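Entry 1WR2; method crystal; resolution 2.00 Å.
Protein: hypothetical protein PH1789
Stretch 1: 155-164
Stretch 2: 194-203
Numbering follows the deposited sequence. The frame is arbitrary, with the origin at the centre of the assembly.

Stretch 1 155-164: LVPITEKDAR
Stretch 2 194-203: LLKVSKLVDD

Ile-158 and Ala-163 pack against one helix, 194-203, and set the apolar centre. The CA-to-CB bond of Ile-158, chi1 p and chi2 t, lies sideways to that helix, yet the end of the side chain comes nearer, with CD1 4.0 Å from Leu-194 CB and CG1 4.0 Å from Leu-195 CD2. Ala-163 points toward the helix, its CB 4.1 Å from Leu-194 CD1 and 4.3 Å from Leu-195 CD2; both leucines are m,t. The CA atoms of Ala-163 and Leu-194 pair at 6.3 Å; the axes of helices 160-164 and 194-203 stay 10.2 Å apart, their directions 126° from parallel.

Before helix 160-164, the extended segment 156-158 (phi -79 to -108°, psi 139 to 159°) runs beside helix 194-203, with a cis peptide before Pro-157. Val-156, chi1 t, sets CG1 4.2 Å from Val-201 CB and 3.3 Å from Ser-198 O. Pro-157 and Ser-198 have CA atoms 5.3 Å apart, and Ser-198 OG, chi1 t, accepts Ile-158 N at 2.9 Å and 163°: the sole hydrogen bond between the stretches. Pro-157 CD only touches Asp-202 OD1, at 3.9 Å.

Several outer polar groups bond within their own stretch. Thr-159 N-caps helix 160-164: Asp-162 N donates weakly to Thr-159 OG1 (3.3 Å), Thr-159 N to Asp-162 OD2 (2.9 Å). Arg-164 NE bridges to Glu-160 OE1 at 2.6 Å, Lys-199 NZ to Asp-203 OD1 at 2.8 Å.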

# COMPACT_ATOMS: atom_id res chain seq x y z
N LEU A 155 -14.05 -2.75 15.03
CA LEU A 155 -13.10 -2.03 15.88
C LEU A 155 -11.85 -2.89 16.08
O LEU A 155 -11.94 -4.12 16.20
CB LEU A 155 -13.72 -1.69 17.23
CG LEU A 155 -14.87 -0.68 17.15
CD1 LEU A 155 -15.36 -0.32 18.56
CD2 LEU A 155 -14.39 0.57 16.42
N VAL A 156 -10.69 -2.25 16.08
CA VAL A 156 -9.43 -2.94 16.27
C VAL A 156 -9.19 -3.05 17.79
O VAL A 156 -9.44 -2.10 18.52
CB VAL A 156 -8.28 -2.15 15.62
CG1 VAL A 156 -6.94 -2.80 15.91
CG2 VAL A 156 -8.52 -2.06 14.11
N PRO A 157 -8.70 -4.20 18.27
CA PRO A 157 -8.35 -5.43 17.56
C PRO A 157 -9.54 -6.30 17.20
O PRO A 157 -10.54 -6.34 17.93
CB PRO A 157 -7.42 -6.13 18.54
CG PRO A 157 -8.09 -5.82 19.85
CD PRO A 157 -8.41 -4.34 19.71
N ILE A 158 -9.45 -6.99 16.07
CA ILE A 158 -10.53 -7.86 15.63
C ILE A 158 -10.11 -9.31 15.82
O ILE A 158 -8.92 -9.62 15.90
CB ILE A 158 -10.86 -7.64 14.14
CG1 ILE A 158 -9.64 -8.00 13.28
CG2 ILE A 158 -11.28 -6.19 13.90
CD1 ILE A 158 -9.87 -7.87 11.79
N THR A 159 -11.09 -10.20 15.88
CA THR A 159 -10.82 -11.62 16.02
C THR A 159 -10.98 -12.22 14.63
O THR A 159 -11.43 -11.54 13.71
CB THR A 159 -11.82 -12.28 16.99
OG1 THR A 159 -13.16 -12.00 16.55
CG2 THR A 159 -11.63 -11.74 18.40
N GLU A 160 -10.59 -13.48 14.47
CA GLU A 160 -10.73 -14.11 13.17
C GLU A 160 -12.20 -14.15 12.78
O GLU A 160 -12.54 -14.09 11.60
CB GLU A 160 -10.15 -15.53 13.17
CG GLU A 160 -10.34 -16.21 11.83
CD GLU A 160 -9.73 -17.59 11.77
OE1 GLU A 160 -9.87 -18.25 10.72
OE2 GLU A 160 -9.09 -18.00 12.76
N LYS A 161 -13.06 -14.27 13.78
CA LYS A 161 -14.50 -14.30 13.53
C LYS A 161 -14.91 -12.97 12.90
O LYS A 161 -15.65 -12.95 11.91
CB LYS A 161 -15.27 -14.50 14.84
CG LYS A 161 -16.78 -14.26 14.72
CD LYS A 161 -17.48 -14.37 16.07
CE LYS A 161 -17.29 -15.76 16.67
NZ LYS A 161 -17.88 -16.82 15.80
N ASP A 162 -14.43 -11.87 13.47
CA ASP A 162 -14.72 -10.54 12.95
C ASP A 162 -14.28 -10.46 11.49
O ASP A 162 -15.03 -10.00 10.62
CB ASP A 162 -13.97 -9.46 13.74
CG ASP A 162 -14.50 -9.28 15.14
OD1 ASP A 162 -15.71 -9.50 15.37
OD2 ASP A 162 -13.70 -8.89 16.02
N ALA A 163 -13.05 -10.90 11.23
CA ALA A 163 -12.46 -10.88 9.90
C ALA A 163 -13.25 -11.64 8.85
O ALA A 163 -13.54 -11.10 7.78
CB ALA A 163 -11.04 -11.42 9.95
N ARG A 164 -13.61 -12.88 9.13
CA ARG A 164 -14.36 -13.68 8.16
C ARG A 164 -15.76 -13.09 7.99
O ARG A 164 -16.31 -13.08 6.89
CB ARG A 164 -14.46 -15.14 8.62
CG ARG A 164 -13.11 -15.82 8.64
CD ARG A 164 -13.17 -17.27 9.08
NE ARG A 164 -11.83 -17.84 9.07
CZ ARG A 164 -11.13 -18.07 7.96
NH1 ARG A 164 -11.65 -17.79 6.77
NH2 ARG A 164 -9.89 -18.54 8.05
N LEU A 194 -6.23 -8.95 7.20
CA LEU A 194 -7.02 -8.18 8.16
C LEU A 194 -6.49 -8.36 9.58
O LEU A 194 -6.41 -7.40 10.35
CB LEU A 194 -8.50 -8.59 8.07
CG LEU A 194 -9.31 -8.06 6.88
CD1 LEU A 194 -10.65 -8.81 6.82
CD2 LEU A 194 -9.53 -6.54 7.03
N LEU A 195 -6.15 -9.60 9.95
CA LEU A 195 -5.65 -9.87 11.30
C LEU A 195 -4.27 -9.24 11.51
O LEU A 195 -3.98 -8.73 12.58
CB LEU A 195 -5.59 -11.38 11.57
CG LEU A 195 -6.94 -12.12 11.63
CD1 LEU A 195 -6.67 -13.60 11.88
CD2 LEU A 195 -7.82 -11.55 12.74
N LYS A 196 -3.43 -9.29 10.49
CA LYS A 196 -2.10 -8.70 10.60
C LYS A 196 -2.21 -7.18 10.69
O LYS A 196 -1.49 -6.55 11.47
CB LYS A 196 -1.23 -9.13 9.41
CG LYS A 196 -0.68 -10.56 9.57
CD LYS A 196 0.11 -11.04 8.36
CE LYS A 196 0.80 -12.38 8.67
NZ LYS A 196 1.11 -13.15 7.45
N VAL A 197 -3.10 -6.58 9.92
CA VAL A 197 -3.25 -5.12 10.02
C VAL A 197 -3.78 -4.76 11.40
O VAL A 197 -3.36 -3.77 12.00
CB VAL A 197 -4.22 -4.57 8.95
CG1 VAL A 197 -4.54 -3.10 9.24
CG2 VAL A 197 -3.59 -4.71 7.57
N SER A 198 -4.72 -5.57 11.88
CA SER A 198 -5.33 -5.34 13.19
C SER A 198 -4.24 -5.36 14.27
O SER A 198 -4.23 -4.51 15.16
CB SER A 198 -6.36 -6.44 13.47
OG SER A 198 -6.96 -6.30 14.75
N LYS A 199 -3.34 -6.33 14.18
CA LYS A 199 -2.23 -6.48 15.13
C LYS A 199 -1.30 -5.28 15.04
O LYS A 199 -0.95 -4.67 16.06
CB LYS A 199 -1.47 -7.78 14.80
CG LYS A 199 -0.15 -7.95 15.53
CD LYS A 199 -0.31 -7.90 17.05
CE LYS A 199 1.03 -8.09 17.75
NZ LYS A 199 0.92 -7.88 19.22
N LEU A 200 -0.92 -4.94 13.82
CA LEU A 200 -0.04 -3.81 13.55
C LEU A 200 -0.62 -2.53 14.14
O LEU A 200 0.08 -1.78 14.84
CB LEU A 200 0.14 -3.67 12.03
CG LEU A 200 1.07 -2.63 11.40
CD1 LEU A 200 1.27 -2.98 9.95
CD2 LEU A 200 0.49 -1.23 11.52
N VAL A 201 -1.90 -2.27 13.88
CA VAL A 201 -2.55 -1.06 14.38
C VAL A 201 -2.72 -1.06 15.90
O VAL A 201 -2.52 -0.03 16.55
CB VAL A 201 -3.93 -0.88 13.71
CG1 VAL A 201 -4.62 0.38 14.25
CG2 VAL A 201 -3.75 -0.80 12.20
N ASP A 202 -3.08 -2.21 16.46
CA ASP A 202 -3.25 -2.31 17.91
C ASP A 202 -1.90 -2.01 18.58
O ASP A 202 -1.82 -1.21 19.51
CB ASP A 202 -3.76 -3.71 18.26
CG ASP A 202 -4.24 -3.83 19.70
OD1 ASP A 202 -4.86 -2.88 20.21
OD2 ASP A 202 -4.00 -4.88 20.32
N ASP A 203 -0.83 -2.61 18.07
CA ASP A 203 0.51 -2.39 18.61
C ASP A 203 0.94 -0.94 18.52
O ASP A 203 1.48 -0.38 19.47
CB ASP A 203 1.53 -3.22 17.83
CG ASP A 203 1.62 -4.63 18.32
OD1 ASP A 203 0.74 -5.05 19.10
OD2 ASP A 203 2.58 -5.32 17.93